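Long-range contacts in esterase (Rhizomucor miehei, PDB 4WY5), which probably hydrolyses carboxylic esters, as a carboxylesterase with an alpha/beta hydrolase fold: residues P10-A15 / V299-Y304; A44-P49 / H99-R104. All coordinates share one frame; numbering follows the deposited sequence.

Interaction 1: residues P10-A15 / V299-Y304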
loop_
_atom_site.group_PDB
_atom_site.type_symbol
_atom_site.label_atom_id
_atom_site.label_comp_id
_atom_site.label_asym_id
_atom_site.label_seq_id
_atom_site.Cartn_x
_atom_site.Cartn_y
_atom_site.Cartn_z
ATOM N N PRO A 10 13.881 1.237 -13.628
ATOM C CA PRO A 10 15.246 1.368 -14.162
ATOM C C PRO A 10 16.343 1.325 -13.097
ATOM O O PRO A 10 17.403 0.766 -13.369
ATOM C CB PRO A 10 15.221 2.740 -14.852
ATOM C CG PRO A 10 13.797 2.902 -15.287
ATOM C CD PRO A 10 12.945 2.189 -14.260
ATOM N N VAL A 11 16.100 1.884 -11.914
ATOM C CA VAL A 11 17.087 1.833 -10.833
ATOM C C VAL A 11 17.393 0.388 -10.421
ATOM O O VAL A 11 18.542 0.062 -10.143
ATOM C CB VAL A 11 16.616 2.642 -9.602
ATOM C CG1 VAL A 11 17.349 2.211 -8.334
ATOM C CG2 VAL A 11 16.811 4.139 -9.840
ATOM N N TYR A 12 16.378 -0.480 -10.409
ATOM C CA TYR A 12 16.568 -1.885 -10.015
ATOM C C TYR A 12 17.250 -2.639 -11.141
ATOM O O TYR A 12 18.075 -3.534 -10.902
ATOM C CB TYR A 12 15.231 -2.561 -9.669
ATOM C CG TYR A 12 14.495 -1.847 -8.556
ATOM C CD1 TYR A 12 15.184 -1.319 -7.464
ATOM C CD2 TYR A 12 13.130 -1.633 -8.633
ATOM C CE1 TYR A 12 14.524 -0.629 -6.457
ATOM C CE2 TYR A 12 12.454 -0.944 -7.640
ATOM C CZ TYR A 12 13.151 -0.444 -6.551
ATOM O OH TYR A 12 12.478 0.249 -5.563
ATOM N N ALA A 13 16.909 -2.282 -12.376
ATOM C CA ALA A 13 17.550 -2.909 -13.531
ATOM C C ALA A 13 19.033 -2.543 -13.603
ATOM O O ALA A 13 19.873 -3.399 -13.893
ATOM C CB ALA A 13 16.839 -2.522 -14.827
ATOM N N ALA A 14 19.355 -1.282 -13.323
ATOM C CA ALA A 14 20.744 -0.838 -13.336
ATOM C C ALA A 14 21.560 -1.513 -12.239
ATOM O O ALA A 14 22.718 -1.897 -12.461
ATOM C CB ALA A 14 20.816 0.654 -13.191
ATOM N N ALA A 15 20.950 -1.690 -11.068
ATOM C CA ALA A 15 21.653 -2.309 -9.942
ATOM C C ALA A 15 21.966 -3.790 -10.173
ATOM O O ALA A 15 23.039 -4.264 -9.791
ATOM C CB ALA A 15 20.842 -2.145 -8.666
ATOM N N VAL A 299 19.396 4.772 -4.124
ATOM C CA VAL A 299 18.763 5.735 -5.004
ATOM C C VAL A 299 17.250 5.638 -4.894
ATOM O O VAL A 299 16.655 4.602 -5.216
ATOM C CB VAL A 299 19.188 5.534 -6.466
ATOM C CG1 VAL A 299 18.540 6.598 -7.350
ATOM C CG2 VAL A 299 20.702 5.607 -6.579
ATOM N N GLU A 300 16.634 6.737 -4.460
ATOM C CA GLU A 300 15.193 6.793 -4.202
ATOM C C GLU A 300 14.314 6.494 -5.439
ATOM O O GLU A 300 14.610 6.936 -6.552
ATOM C CB GLU A 300 14.838 8.167 -3.625
ATOM C CG GLU A 300 13.388 8.325 -3.228
ATOM C CD GLU A 300 13.134 9.587 -2.429
ATOM O OE1 GLU A 300 12.614 10.567 -3.007
ATOM O OE2 GLU A 300 13.461 9.600 -1.222
ATOM N N THR A 301 13.262 5.701 -5.231
ATOM C CA THR A 301 12.281 5.364 -6.269
ATOM C C THR A 301 10.891 5.639 -5.735
ATOM O O THR A 301 10.711 5.690 -4.522
ATOM C CB THR A 301 12.340 3.892 -6.660
ATOM O OG1 THR A 301 12.000 3.087 -5.513
ATOM C CG2 THR A 301 13.725 3.544 -7.202
ATOM N N PRO A 302 9.891 5.762 -6.624
ATOM C CA PRO A 302 8.538 5.993 -6.086
ATOM C C PRO A 302 8.055 4.900 -5.130
ATOM O O PRO A 302 7.275 5.226 -4.225
ATOM C CB PRO A 302 7.657 6.022 -7.344
ATOM C CG PRO A 302 8.587 6.441 -8.452
ATOM C CD PRO A 302 9.942 5.879 -8.097
ATOM N N GLN A 303 8.522 3.659 -5.289
ATOM C CA GLN A 303 8.091 2.604 -4.378
ATOM C C GLN A 303 8.875 2.636 -3.048
ATOM O O GLN A 303 8.334 2.216 -2.022
ATOM C CB GLN A 303 8.152 1.201 -5.033
ATOM C CG GLN A 303 9.215 0.925 -6.064
ATOM C CD GLN A 303 8.884 1.458 -7.450
ATOM O OE1 GLN A 303 9.273 2.576 -7.796
ATOM N NE2 GLN A 303 8.194 0.651 -8.264
ATOM N N TYR A 304 10.112 3.142 -3.032
ATOM C CA TYR A 304 10.803 3.311 -1.740
ATOM C C TYR A 304 10.051 4.345 -0.891
ATOM O O TYR A 304 9.821 4.135 0.307
ATOM C CB TYR A 304 12.273 3.765 -1.893
ATOM C CG TYR A 304 12.910 4.105 -0.544
ATOM C CD1 TYR A 304 13.533 3.116 0.227
ATOM C CD2 TYR A 304 12.838 5.403 -0.017
ATOM C CE1 TYR A 304 14.086 3.405 1.468
ATOM C CE2 TYR A 304 13.374 5.707 1.231
ATOM C CZ TYR A 304 13.998 4.699 1.966
ATOM O OH TYR A 304 14.544 4.975 3.194
#
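V11 and Y12 of the N-terminal helix 10-19 meet V299, T301 and Q303 in a largely buried contact, combining apolar packing with a tip-to-tip hydrogen bond. The partner segment is the end of a loop and the first turn of the C-terminal helix 302-319. V11 points toward this segment and packs on it. Its CG2 lies 3.9 Å from V299 CG1. Its CB is also 3.9 Å from T301 CG2, the methyl branch of the threonine. Both V11 pairs cross obliquely. Y12 and T301 approach tip to tip. T301 OG1 donates to Y12 OH over 2.9 Å.

T301 is the N-cap of helix 302-319, and its OG1 also accepts from Y304 N at 3.1 Å, with an N-H...O angle of 153°. OG1 takes the crowded position between the backbone N and the carbonyl carbon (chi1 63°), while CG2 is turned anti to the carbonyl carbon. One hydroxyl is thus gripped by two bonds, one as donor and one as acceptor.

In the alpha/beta hydrolase fold, a C-terminal helix follows the loop that carries the histidine. H292 fits that role here in a probable Ser-His-Asp triad, and the chain runs on from it to this segment. V11 also touches V297 and Y12 touches F294, both in the intervening loop, so the N-terminal helix lies against several parts of it.

Q303 CG lies at the edge of the Y12 ring, near its plane. It is 3.4 Å from Y12 OH and 4.1 Å from Y12 CE2. The Q303 amide plane stands 88° from the ring. Q303 NE2 reaches L288 O in a weak hydrogen bond. P302 packs on V282 of the second subunit.

Interaction 2: residues A44-P49 / H99-R104. With SO4 (sulfate ion), chain D.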
loop_
_atom_site.group_PDB
_atom_site.type_symbol
_atom_site.label_atom_id
_atom_site.label_comp_id
_atom_site.label_asym_id
_atom_site.label_seq_id
_atom_site.Cartn_x
_atom_site.Cartn_y
_atom_site.Cartn_z
ATOM N N ALA A 44 27.801 5.612 -0.934
ATOM C CA ALA A 44 26.537 6.057 -1.531
ATOM C C ALA A 44 26.333 7.575 -1.513
ATOM O O ALA A 44 25.784 8.137 -2.469
ATOM C CB ALA A 44 25.369 5.379 -0.837
ATOM N N ASN A 45 26.735 8.215 -0.413
ATOM C CA ASN A 45 26.695 9.675 -0.272
ATOM C C ASN A 45 25.266 10.231 -0.143
ATOM O O ASN A 45 25.030 11.406 -0.443
ATOM C CB ASN A 45 27.427 10.366 -1.442
ATOM C CG ASN A 45 28.961 10.328 -1.305
ATOM O OD1 ASN A 45 29.510 10.495 -0.212
ATOM N ND2 ASN A 45 29.652 10.119 -2.426
ATOM N N ILE A 46 24.312 9.384 0.250
ATOM C CA ILE A 46 22.889 9.758 0.232
ATOM C C ILE A 46 22.509 10.691 1.386
ATOM O O ILE A 46 23.227 10.773 2.383
ATOM C CB ILE A 46 21.979 8.519 0.313
ATOM C CG1 ILE A 46 22.751 7.332 0.902
ATOM C CG2 ILE A 46 21.417 8.190 -1.063
ATOM C CD1 ILE A 46 21.868 6.223 1.455
ATOM N N LYS A 47 21.379 11.383 1.261
ATOM C CA LYS A 47 20.963 12.314 2.311
ATOM C C LYS A 47 20.437 11.545 3.518
ATOM O O LYS A 47 19.629 10.630 3.365
ATOM C CB LYS A 47 19.894 13.301 1.810
ATOM C CG LYS A 47 19.644 14.492 2.771
ATOM C CD LYS A 47 18.970 15.692 2.069
ATOM C CE LYS A 47 17.483 15.439 1.774
ATOM N NZ LYS A 47 16.895 16.377 0.763
ATOM N N LEU A 48 20.898 11.905 4.714
ATOM C CA LEU A 48 20.416 11.255 5.932
ATOM C C LEU A 48 19.971 12.341 6.922
ATOM O O LEU A 48 20.633 13.376 7.052
ATOM C CB LEU A 48 21.503 10.360 6.545
ATOM C CG LEU A 48 22.106 9.199 5.729
ATOM C CD1 LEU A 48 23.395 8.666 6.395
ATOM C CD2 LEU A 48 21.104 8.064 5.532
ATOM N N PRO A 49 18.851 12.107 7.632
ATOM C CA PRO A 49 18.382 13.069 8.644
ATOM C C PRO A 49 19.159 12.974 9.956
ATOM O O PRO A 49 19.583 11.879 10.350
ATOM C CB PRO A 49 16.912 12.674 8.847
ATOM C CG PRO A 49 16.879 11.202 8.524
ATOM C CD PRO A 49 17.908 10.994 7.433
ATOM N N HIS A 99 21.923 -0.824 6.886
ATOM C CA HIS A 99 20.504 -0.468 6.917
ATOM C C HIS A 99 20.258 0.955 7.433
ATOM O O HIS A 99 19.154 1.283 7.891
ATOM C CB HIS A 99 19.726 -1.480 7.767
ATOM C CG HIS A 99 19.483 -2.783 7.071
ATOM N ND1 HIS A 99 20.498 -3.669 6.775
ATOM C CD2 HIS A 99 18.340 -3.342 6.593
ATOM C CE1 HIS A 99 19.992 -4.720 6.147
ATOM N NE2 HIS A 99 18.685 -4.547 6.027
ATOM N N ILE A 100 21.271 1.810 7.310
ATOM C CA ILE A 100 21.232 3.105 7.961
ATOM C C ILE A 100 20.144 4.032 7.390
ATOM O O ILE A 100 19.604 4.880 8.109
ATOM C CB ILE A 100 22.640 3.790 7.898
ATOM C CG1 ILE A 100 22.684 5.006 8.838
ATOM C CG2 ILE A 100 23.017 4.201 6.471
ATOM C CD1 ILE A 100 24.005 5.754 8.830
ATOM N N LYS A 101 19.800 3.874 6.117
ATOM C CA LYS A 101 18.821 4.780 5.500
ATOM C C LYS A 101 17.362 4.480 5.946
ATOM O O LYS A 101 16.681 5.391 6.439
ATOM C CB LYS A 101 18.972 4.759 3.963
ATOM C CG LYS A 101 17.922 5.552 3.196
ATOM C CD LYS A 101 18.060 7.046 3.443
ATOM C CE LYS A 101 17.118 7.876 2.543
ATOM N NZ LYS A 101 17.113 9.320 2.948
ATOM N N PRO A 102 16.872 3.223 5.813
ATOM C CA PRO A 102 15.497 3.018 6.318
ATOM C C PRO A 102 15.324 3.179 7.842
ATOM O O PRO A 102 14.247 3.617 8.269
ATOM C CB PRO A 102 15.170 1.576 5.912
ATOM C CG PRO A 102 16.508 0.917 5.705
ATOM C CD PRO A 102 17.412 2.011 5.178
ATOM N N VAL A 103 16.346 2.865 8.639
ATOM C CA VAL A 103 16.248 3.011 10.093
ATOM C C VAL A 103 16.129 4.483 10.512
ATOM O O VAL A 103 15.268 4.856 11.327
ATOM C CB VAL A 103 17.464 2.384 10.806
ATOM C CG1 VAL A 103 17.530 2.823 12.261
ATOM C CG2 VAL A 103 17.410 0.875 10.699
ATOM N N ARG A 104 16.980 5.322 9.945
ATOM C CA ARG A 104 16.952 6.736 10.280
ATOM C C ARG A 104 15.694 7.437 9.743
ATOM O O ARG A 104 15.136 8.300 10.429
ATOM C CB ARG A 104 18.245 7.414 9.793
ATOM C CG ARG A 104 19.426 7.070 10.721
ATOM C CD ARG A 104 20.724 7.860 10.495
ATOM N NE ARG A 104 21.778 7.320 11.363
ATOM C CZ ARG A 104 22.982 7.857 11.543
ATOM N NH1 ARG A 104 23.320 8.979 10.926
ATOM N NH2 ARG A 104 23.851 7.260 12.350
HETATM S S SO4 D . 27.446 8.961 12.430
HETATM O O1 SO4 D . 28.867 9.154 12.740
HETATM O O2 SO4 D . 26.642 9.154 13.635
HETATM O O3 SO4 D . 27.017 9.930 11.414
HETATM O O4 SO4 D . 27.247 7.593 11.945
HETATM O O HOH W 1 22.700 11.282 10.032
#
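K101 and K47 make the hydrogen bond of this surface contact, in which the loop between helix 35-42 and strand 52-60 lies along the first turn of helix 100-110. K101 NZ donates to the backbone oxygen K47 O at 2.9 Å. The C=O...N angle is 159° and the nitrogen is tilted 21° from the carbonyl plane. K101 NZ also has a long, weak ion pair with D105.

The apolar part centres on L48 and the stem of K101, with I46 beside them. L48 sends its two methyls to different partners. CD1 is 3.8 Å from I100 CD1, and these side chains cross at about a right angle. CD2 is 3.8 Å from K101 CD. The lysine chain bends at chi2 (67°), which places CD beside this leucine methyl. I46 CD1 sits 4.1 Å from K101 CB. The lysine stem therefore packs as a hydrocarbon while its end bonds to the loop backbone. P49 adds its ring, with CG 4.2 Å from R104 CB.

The charged part belongs to R104. I100 CD1 lies 3.6 Å above the guanidinium plane, over its centre. NH2 forms a salt bridge with E53, at the start of strand 52-60. A sulfate ion, probably from the crystallisation liquor, lies at the guanidinium edge, and its O4 takes a weak bond from R104 NH2. A water donates to P49 O and lies near R104 NH1, but that second link is weak and doubtful.

The contact joins the helix after strand 80-86 of the alpha/beta hydrolase sheet to the link into its outer strand 52-60. The bond to a neutral carbonyl holds the lysine end without pairing its charge. The R104 charge is probably balanced mainly by E53, the sulfate bond being weak.

The two contacts lie on the same side of the chain's centre, with their centres about 15 Å apart. Interaction 2 is nested inside the long chain loop that interaction 1 closes. They touch at Y304, whose OH is 3.4 Å from K101 CG and 3.8 Å from P102 CA. D105, on the helix of interaction 2, joins them further through a hydrogen bond between its OD2 and Y304 OH. Each has a tie to the probable active site. Interaction 1 follows along the chain from H292. Interaction 2 reaches it through H99 of its helix segment, whose NE2 hydrogen-bonds D160 OD1, next to S161, the likely nucleophile of a GxSxG elbow.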